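Local structure of C-glycoside 3-oxidase (7DVE) at residues A25-E30 with G500-A505; L161-D166 with P199-R204; F372-L377 with P482-C487. The protein oxidises the C3 hydroxyl of the sugar in C-glycosides such as isoorientin and mangiferin, using bound FAD and passing the electrons to oxygen to give hydrogen peroxide. All coordinates share one frame; numbering follows the deposited sequence.

Contact 1 of 3, residues A25-E30 with G500-A505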
loop_
_atom_site.group_PDB
_atom_site.type_symbol
_atom_site.label_atom_id
_atom_site.label_comp_id
_atom_site.label_asym_id
_atom_site.label_seq_id
_atom_site.Cartn_x
_atom_site.Cartn_y
_atom_site.Cartn_z
ATOM N N ALA A 25 13.874 -6.284 4.687
ATOM C CA ALA A 25 15.201 -6.448 4.090
ATOM C C ALA A 25 16.132 -5.305 4.481
ATOM O O ALA A 25 17.280 -5.533 4.885
ATOM C CB ALA A 25 15.100 -6.547 2.567
ATOM N N ARG A 26 15.652 -4.065 4.389
ATOM C CA ARG A 26 16.537 -2.937 4.665
ATOM C C ARG A 26 16.897 -2.850 6.144
ATOM O O ARG A 26 18.057 -2.573 6.494
ATOM C CB ARG A 26 15.917 -1.628 4.194
ATOM C CG ARG A 26 16.998 -0.549 3.938
ATOM C CD ARG A 26 16.855 0.589 4.916
ATOM N NE ARG A 26 17.701 1.740 4.639
ATOM C CZ ARG A 26 17.415 2.681 3.750
ATOM N NH1 ARG A 26 16.441 2.528 2.873
ATOM N NH2 ARG A 26 18.133 3.796 3.733
ATOM N N ILE A 27 15.927 -3.081 7.037
ATOM C CA ILE A 27 16.250 -2.959 8.452
ATOM C C ILE A 27 17.186 -4.065 8.879
ATOM O O ILE A 27 18.040 -3.855 9.745
ATOM C CB ILE A 27 14.992 -2.931 9.332
ATOM C CG1 ILE A 27 14.113 -1.748 8.944
ATOM C CG2 ILE A 27 15.396 -2.842 10.820
ATOM C CD1 ILE A 27 14.653 -0.430 9.506
ATOM N N LEU A 28 17.075 -5.250 8.283
ATOM C CA LEU A 28 18.039 -6.281 8.644
ATOM C C LEU A 28 19.390 -6.046 7.977
ATOM O O LEU A 28 20.421 -6.407 8.554
ATOM C CB LEU A 28 17.485 -7.677 8.318
ATOM C CG LEU A 28 16.242 -8.078 9.136
ATOM C CD1 LEU A 28 15.480 -9.262 8.544
ATOM C CD2 LEU A 28 16.614 -8.339 10.605
ATOM N N SER A 29 19.431 -5.423 6.793
ATOM C CA SER A 29 20.735 -5.055 6.235
ATOM C C SER A 29 21.423 -3.989 7.083
ATOM O O SER A 29 22.659 -3.932 7.122
ATOM C CB SER A 29 20.593 -4.573 4.792
ATOM O OG SER A 29 19.977 -5.563 3.981
ATOM N N GLU A 30 20.646 -3.162 7.788
ATOM C CA GLU A 30 21.226 -2.177 8.702
ATOM C C GLU A 30 21.629 -2.814 10.038
ATOM O O GLU A 30 22.810 -2.824 10.398
ATOM C CB GLU A 30 20.246 -1.010 8.922
ATOM C CG GLU A 30 20.164 0.028 7.768
ATOM C CD GLU A 30 18.964 0.985 7.901
ATOM O OE1 GLU A 30 18.120 0.777 8.800
ATOM O OE2 GLU A 30 18.851 1.943 7.100
ATOM N N GLY A 500 8.822 -4.946 13.517
ATOM C CA GLY A 500 9.013 -6.386 13.361
ATOM C C GLY A 500 10.438 -6.762 12.984
ATOM O O GLY A 500 11.016 -7.698 13.542
ATOM N N ALA A 501 11.016 -6.043 12.018
ATOM C CA ALA A 501 12.380 -6.326 11.580
ATOM C C ALA A 501 13.400 -6.007 12.665
ATOM O O ALA A 501 14.402 -6.723 12.798
ATOM C CB ALA A 501 12.694 -5.549 10.302
ATOM N N ARG A 502 13.164 -4.960 13.460
ATOM C CA ARG A 502 14.028 -4.722 14.613
ATOM C C ARG A 502 13.961 -5.882 15.592
ATOM O O ARG A 502 14.976 -6.268 16.184
ATOM C CB ARG A 502 13.626 -3.432 15.315
ATOM C CG ARG A 502 13.928 -2.201 14.552
ATOM C CD ARG A 502 13.360 -1.027 15.293
ATOM N NE ARG A 502 14.042 0.207 14.931
ATOM C CZ ARG A 502 13.712 1.397 15.403
ATOM N NH1 ARG A 502 12.722 1.546 16.270
ATOM N NH2 ARG A 502 14.389 2.464 14.993
ATOM N N HIS A 503 12.765 -6.447 15.789
ATOM C CA HIS A 503 12.650 -7.602 16.676
ATOM C C HIS A 503 13.440 -8.795 16.145
ATOM O O HIS A 503 14.153 -9.468 16.903
ATOM C CB HIS A 503 11.189 -7.994 16.887
ATOM C CG HIS A 503 11.019 -9.030 17.954
ATOM N ND1 HIS A 503 10.668 -10.336 17.684
ATOM C CD2 HIS A 503 11.223 -8.965 19.289
ATOM C CE1 HIS A 503 10.632 -11.024 18.808
ATOM N NE2 HIS A 503 10.970 -10.215 19.796
ATOM N N ILE A 504 13.323 -9.073 14.847
ATOM C CA ILE A 504 14.081 -10.188 14.273
ATOM C C ILE A 504 15.585 -9.948 14.428
ATOM O O ILE A 504 16.346 -10.879 14.724
ATOM C CB ILE A 504 13.678 -10.420 12.802
ATOM C CG1 ILE A 504 12.267 -11.004 12.721
ATOM C CG2 ILE A 504 14.651 -11.358 12.101
ATOM C CD1 ILE A 504 11.807 -11.243 11.310
ATOM N N ALA A 505 16.037 -8.696 14.247
ATOM C CA ALA A 505 17.452 -8.378 14.468
ATOM C C ALA A 505 17.863 -8.620 15.917
ATOM O O ALA A 505 18.946 -9.158 16.178
ATOM C CB ALA A 505 17.745 -6.930 14.076
#
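I27 and A501 meet where two helices pack, the CB of I27 lying 3.6 Å from the CB of A501. The small methyl lets the axes come within 8.8 Å of each other at a crossing angle of -36°. I27 CG2, anti to its own backbone N, runs on past that methyl and also touches the aliphatic CG of R502 at 4.1 Å.

L28 makes the second apolar patch with one branch. Its CD2 touches both I504 CG2 and the CB of A505, 3.9 Å from each, and L28 CD2 also lies 3.5 Å from A501 O. A glycine-rich GxGxxG-like turn, consistent with a Rossmann-type dinucleotide fold, leads from strand 12-15 into helix 19-31, and helix 490-510 is the C-terminal helix of the chain, so the contact joins the two ends of the GMC oxidoreductase fold.

Polar groups stay at the margins, with no hydrogen bond between the segments. R502 sends its extended side chain to a salt bridge with E152 on helix 149-161. R26 NE pairs with E30 OE2 at 2.7 Å, a bent, weak hydrogen bond within a salt bridge, and E30 OE2 is also bound by R159 of that same helix.

Contact 2 of 3, residues L161-D166 with P199-R204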
loop_
_atom_site.group_PDB
_atom_site.type_symbol
_atom_site.label_atom_id
_atom_site.label_comp_id
_atom_site.label_asym_id
_atom_site.label_seq_id
_atom_site.Cartn_x
_atom_site.Cartn_y
_atom_site.Cartn_z
ATOM N N LEU A 161 11.040 5.499 3.110
ATOM C CA LEU A 161 10.376 5.849 1.870
ATOM C C LEU A 161 10.864 7.165 1.283
ATOM O O LEU A 161 10.432 7.523 0.189
ATOM C CB LEU A 161 8.848 5.893 2.091
ATOM C CG LEU A 161 8.131 4.563 2.420
ATOM C CD1 LEU A 161 6.861 4.778 3.267
ATOM C CD2 LEU A 161 7.777 3.791 1.165
ATOM N N GLY A 162 11.768 7.876 1.958
ATOM C CA GLY A 162 12.259 9.162 1.482
ATOM C C GLY A 162 11.111 10.131 1.303
ATOM O O GLY A 162 10.962 10.755 0.245
ATOM N N VAL A 163 10.274 10.233 2.334
ATOM C CA VAL A 163 9.029 10.994 2.258
ATOM C C VAL A 163 9.335 12.473 2.384
ATOM O O VAL A 163 10.085 12.881 3.271
ATOM C CB VAL A 163 8.058 10.565 3.364
ATOM C CG1 VAL A 163 7.036 11.685 3.606
ATOM C CG2 VAL A 163 7.382 9.273 2.992
ATOM N N THR A 164 8.742 13.288 1.521
ATOM C CA THR A 164 8.959 14.723 1.611
ATOM C C THR A 164 7.667 15.456 1.318
ATOM O O THR A 164 6.808 14.966 0.573
ATOM C CB THR A 164 10.037 15.198 0.640
ATOM O OG1 THR A 164 10.101 16.631 0.680
ATOM C CG2 THR A 164 9.678 14.751 -0.774
ATOM N N THR A 165 7.540 16.650 1.903
ATOM C CA THR A 165 6.391 17.520 1.658
ATOM C C THR A 165 6.680 18.628 0.645
ATOM O O THR A 165 5.742 19.297 0.207
ATOM C CB THR A 165 5.933 18.172 2.975
ATOM O OG1 THR A 165 7.000 18.988 3.490
ATOM C CG2 THR A 165 5.547 17.129 4.024
ATOM N N ASP A 166 7.944 18.840 0.274
ATOM C CA ASP A 166 8.382 20.042 -0.422
ATOM C C ASP A 166 8.586 19.847 -1.918
ATOM O O ASP A 166 8.910 20.814 -2.601
ATOM C CB ASP A 166 9.693 20.561 0.187
ATOM C CG ASP A 166 9.561 20.851 1.670
ATOM O OD1 ASP A 166 8.456 21.254 2.106
ATOM O OD2 ASP A 166 10.554 20.671 2.405
ATOM N N PRO A 199 2.500 14.662 2.624
ATOM C CA PRO A 199 3.832 14.033 2.622
ATOM C C PRO A 199 3.863 12.918 1.592
ATOM O O PRO A 199 2.972 12.067 1.564
ATOM C CB PRO A 199 4.004 13.510 4.054
ATOM C CG PRO A 199 2.866 14.070 4.858
ATOM C CD PRO A 199 1.809 14.568 3.923
ATOM N N LEU A 200 4.870 12.942 0.711
ATOM C CA LEU A 200 4.867 12.097 -0.484
ATOM C C LEU A 200 6.136 11.265 -0.576
ATOM O O LEU A 200 7.238 11.761 -0.329
ATOM C CB LEU A 200 4.729 12.933 -1.776
ATOM C CG LEU A 200 3.423 13.646 -2.128
ATOM C CD1 LEU A 200 3.632 14.593 -3.333
ATOM C CD2 LEU A 200 2.228 12.628 -2.396
ATOM N N ALA A 201 5.980 10.012 -0.990
ATOM C CA ALA A 201 7.117 9.116 -1.196
ATOM C C ALA A 201 7.603 9.351 -2.614
ATOM O O ALA A 201 7.198 8.667 -3.555
ATOM C CB ALA A 201 6.719 7.666 -0.959
ATOM N N VAL A 202 8.467 10.354 -2.773
ATOM C CA VAL A 202 8.859 10.851 -4.087
ATOM C C VAL A 202 10.316 11.281 -4.003
ATOM O O VAL A 202 10.803 11.642 -2.930
ATOM C CB VAL A 202 7.940 12.019 -4.535
ATOM C CG1 VAL A 202 8.336 13.329 -3.834
ATOM C CG2 VAL A 202 8.027 12.212 -5.992
ATOM N N HIS A 203 11.017 11.235 -5.138
ATOM C CA HIS A 203 12.389 11.726 -5.211
ATOM C C HIS A 203 12.663 12.239 -6.617
ATOM O O HIS A 203 11.902 11.992 -7.557
ATOM C CB HIS A 203 13.416 10.642 -4.848
ATOM C CG HIS A 203 13.449 9.502 -5.821
ATOM N ND1 HIS A 203 12.606 8.414 -5.723
ATOM C CD2 HIS A 203 14.191 9.300 -6.935
ATOM C CE1 HIS A 203 12.845 7.580 -6.720
ATOM N NE2 HIS A 203 13.796 8.099 -7.478
ATOM N N ARG A 204 13.775 12.944 -6.755
ATOM C CA ARG A 204 14.227 13.422 -8.048
ATOM C C ARG A 204 15.244 12.457 -8.631
ATOM O O ARG A 204 16.143 11.977 -7.934
ATOM C CB ARG A 204 14.849 14.812 -7.931
ATOM C CG ARG A 204 13.874 15.841 -7.414
ATOM C CD ARG A 204 14.020 17.182 -8.096
ATOM N NE ARG A 204 12.906 18.037 -7.708
ATOM C CZ ARG A 204 12.022 18.552 -8.548
ATOM N NH1 ARG A 204 12.125 18.379 -9.856
ATOM N NH2 ARG A 204 11.015 19.267 -8.063
#
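T164 and L200 are joined by two backbone hydrogen bonds, T164 N to L200 O and L200 N to T164 O, each 2.8 Å long. This is an antiparallel hydrogen-bonded pair, and both bonds are nearly straight (N-H...O 163° and 158°). L200 O also takes a CA-H...O contact from V163 CA at 3.2 Å.

Side chains pack along both flanks. V163 CG1, anti to its backbone N (chi1 159°), lies alongside the ring of P199 and touches its CB at 3.6 Å, while T165 CG2 lies over a face of the ring, obliquely, 3.9 Å from P199 CB. On the side of the sheet that carries T164 and L200, T164 CG2 meets V202 CG1 at 3.6 Å.

Further out, D166 N donates to T164 OG1, an ST turn that follows the pairing. Before it, G162 ends helix 149-161 in a Schellman motif with positive phi. The L200 side chain also touches W212 and V330, from strands that pair with 196-204, and lies about 4 Å from that of A131, an FAD-binding residue. The short, weakly bonded strand 163-164 pairs only with 196-204 and so sits at an edge of the antiparallel sheet of the GMC oxidoreductase fold, near the flavin.

Contact 3 of 3, residues F372-L377 with P482-C487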
loop_
_atom_site.group_PDB
_atom_site.type_symbol
_atom_site.label_atom_id
_atom_site.label_comp_id
_atom_site.label_asym_id
_atom_site.label_seq_id
_atom_site.Cartn_x
_atom_site.Cartn_y
_atom_site.Cartn_z
ATOM N N PHE A 372 -11.748 9.505 1.623
ATOM C CA PHE A 372 -11.707 8.108 2.017
ATOM C C PHE A 372 -12.337 7.972 3.383
ATOM O O PHE A 372 -12.020 8.743 4.297
ATOM C CB PHE A 372 -10.271 7.570 2.091
ATOM C CG PHE A 372 -9.542 7.594 0.777
ATOM C CD1 PHE A 372 -9.072 8.802 0.242
ATOM C CD2 PHE A 372 -9.305 6.416 0.078
ATOM C CE1 PHE A 372 -8.391 8.843 -0.986
ATOM C CE2 PHE A 372 -8.606 6.451 -1.137
ATOM C CZ PHE A 372 -8.148 7.677 -1.670
ATOM N N CYS A 373 -13.212 6.973 3.513
ATOM C CA CYS A 373 -13.922 6.667 4.743
ATOM C C CYS A 373 -13.227 5.563 5.528
ATOM O O CYS A 373 -12.560 4.694 4.955
ATOM C CB CYS A 373 -15.349 6.227 4.431
ATOM S SG CYS A 373 -16.294 7.519 3.686
ATOM N N ALA A 374 -13.401 5.610 6.851
ATOM C CA ALA A 374 -13.051 4.497 7.719
ATOM C C ALA A 374 -14.187 3.473 7.729
ATOM O O ALA A 374 -15.364 3.835 7.690
ATOM C CB ALA A 374 -12.788 4.996 9.138
ATOM N N LYS A 375 -13.827 2.193 7.765
ATOM C CA LYS A 375 -14.810 1.125 7.727
ATOM C C LYS A 375 -15.333 0.825 9.129
ATOM O O LYS A 375 -14.589 0.888 10.113
ATOM C CB LYS A 375 -14.198 -0.142 7.127
ATOM C CG LYS A 375 -15.210 -1.292 6.893
ATOM C CD LYS A 375 -16.387 -0.918 5.990
ATOM C CE LYS A 375 -17.274 -2.150 5.655
ATOM N NZ LYS A 375 -18.045 -2.724 6.827
ATOM N N ASP A 376 -16.629 0.545 9.219
ATOM C CA ASP A 376 -17.198 -0.106 10.390
ATOM C C ASP A 376 -16.717 -1.552 10.397
ATOM O O ASP A 376 -17.209 -2.380 9.621
ATOM C CB ASP A 376 -18.722 -0.028 10.329
ATOM C CG ASP A 376 -19.406 -0.724 11.504
ATOM O OD1 ASP A 376 -18.745 -1.476 12.245
ATOM O OD2 ASP A 376 -20.618 -0.503 11.688
ATOM N N LEU A 377 -15.765 -1.867 11.266
ATOM C CA LEU A 377 -15.140 -3.184 11.228
ATOM C C LEU A 377 -16.111 -4.280 11.651
ATOM O O LEU A 377 -16.896 -4.120 12.590
ATOM C CB LEU A 377 -13.897 -3.198 12.114
ATOM C CG LEU A 377 -12.840 -2.150 11.721
ATOM C CD1 LEU A 377 -11.631 -2.286 12.596
ATOM C CD2 LEU A 377 -12.448 -2.307 10.292
ATOM N N PRO A 482 -4.730 -2.840 12.726
ATOM C CA PRO A 482 -5.902 -3.434 13.386
ATOM C C PRO A 482 -7.017 -2.431 13.614
ATOM O O PRO A 482 -8.116 -2.804 14.000
ATOM C CB PRO A 482 -5.322 -3.939 14.715
ATOM C CG PRO A 482 -4.208 -2.983 15.023
ATOM C CD PRO A 482 -3.741 -2.351 13.705
ATOM N N THR A 483 -6.757 -1.157 13.390
ATOM C CA THR A 483 -7.736 -0.117 13.660
ATOM C C THR A 483 -8.517 0.237 12.391
ATOM O O THR A 483 -8.212 -0.218 11.284
ATOM C CB THR A 483 -7.030 1.115 14.211
ATOM O OG1 THR A 483 -6.029 1.499 13.264
ATOM C CG2 THR A 483 -6.370 0.803 15.593
ATOM N N ALA A 484 -9.553 1.050 12.577
ATOM C CA ALA A 484 -10.372 1.552 11.485
ATOM C C ALA A 484 -9.723 2.841 11.003
ATOM O O ALA A 484 -9.663 3.818 11.756
ATOM C CB ALA A 484 -11.806 1.774 11.964
ATOM N N THR A 485 -9.185 2.833 9.779
ATOM C CA THR A 485 -8.404 3.952 9.279
ATOM C C THR A 485 -9.025 4.479 7.988
ATOM O O THR A 485 -9.690 3.744 7.258
ATOM C CB THR A 485 -6.916 3.567 9.013
ATOM O OG1 THR A 485 -6.857 2.653 7.895
ATOM C CG2 THR A 485 -6.238 2.943 10.242
ATOM N N ALA A 486 -8.814 5.768 7.719
ATOM C CA ALA A 486 -9.130 6.361 6.428
ATOM C C ALA A 486 -7.903 6.709 5.596
ATOM O O ALA A 486 -8.008 6.762 4.373
ATOM C CB ALA A 486 -9.963 7.632 6.615
ATOM N N CYS A 487 -6.752 6.958 6.219
ATOM C CA CYS A 487 -5.616 7.526 5.503
ATOM C C CYS A 487 -4.885 6.437 4.734
ATOM O O CYS A 487 -5.084 5.249 4.953
ATOM C CB CYS A 487 -4.639 8.223 6.469
ATOM S SG CYS A 487 -3.889 7.112 7.653
HETATM O O HOH W 1 -11.121 1.193 7.461
#
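L377 reaches across to A484 and P482, in the loop that precedes helix 490-510, and its side chain can be followed outward. CB leaves the backbone toward the loop, and CG, anti to the carbonyl carbon (chi1 -58°), meets the methyl of A484 at 4.1 Å. At the tip, CD1 settles against the backbone of 482-484, 3.8 Å from P482 O and 3.9 Å from A484 N. The leucine therefore packs on peptide groups as much as on a side chain.

A484 turns its CB back toward segment 372-377, where it also lies 3.5 Å from K375 O. Between these residues the two backbones run roughly antiparallel with no direct hydrogen bond between them. One water bridges them: it accepts from K375 N and donates to T485 O. A374 CA points its hydrogen at the same T485 O.

Strand 366-373 belongs to the antiparallel sheet that in GMC oxidoreductases is part of the substrate-binding domain, and 482-487 lies in the loop between strand 473-475 and helix 490-510 of the FAD-binding part, so the contact probably spans the two domains. The end nearer the active site is closed by F372 and A486: A486 CB sits 3.3 Å from F372 O, and F372 CB sits 3.3 Å from A486 O. The F372 ring leads away from the loop, its side chain coming about 4 Å from that of H444, the inferred proton acceptor. E139 OE2 accepts from the backbone N of both A486 and C487, while K375 NZ is bound by D408 and D381.

How the contacts relate
The three contacts lie apart, with centres 22 to 28 Å from one another and no atoms touching between them. Along the chain, contact 1 pairs an early helix with the last one, and contacts 2 and 3 are both nested inside the loop it closes, one after the other. Contacts 2 and 3 reach the same antiparallel sheet, through strands 196-204 and 366-373. Helix 149-161 touches contact 1 and runs into contact 2. Contact 1 packs two helices of the FAD-binding part, contact 2 extends the sheet, and contact 3 joins the sheet to the loop before helix 490-510. The side chains of L200 and F372 lie about 6 and 7 Å from the bound FAD.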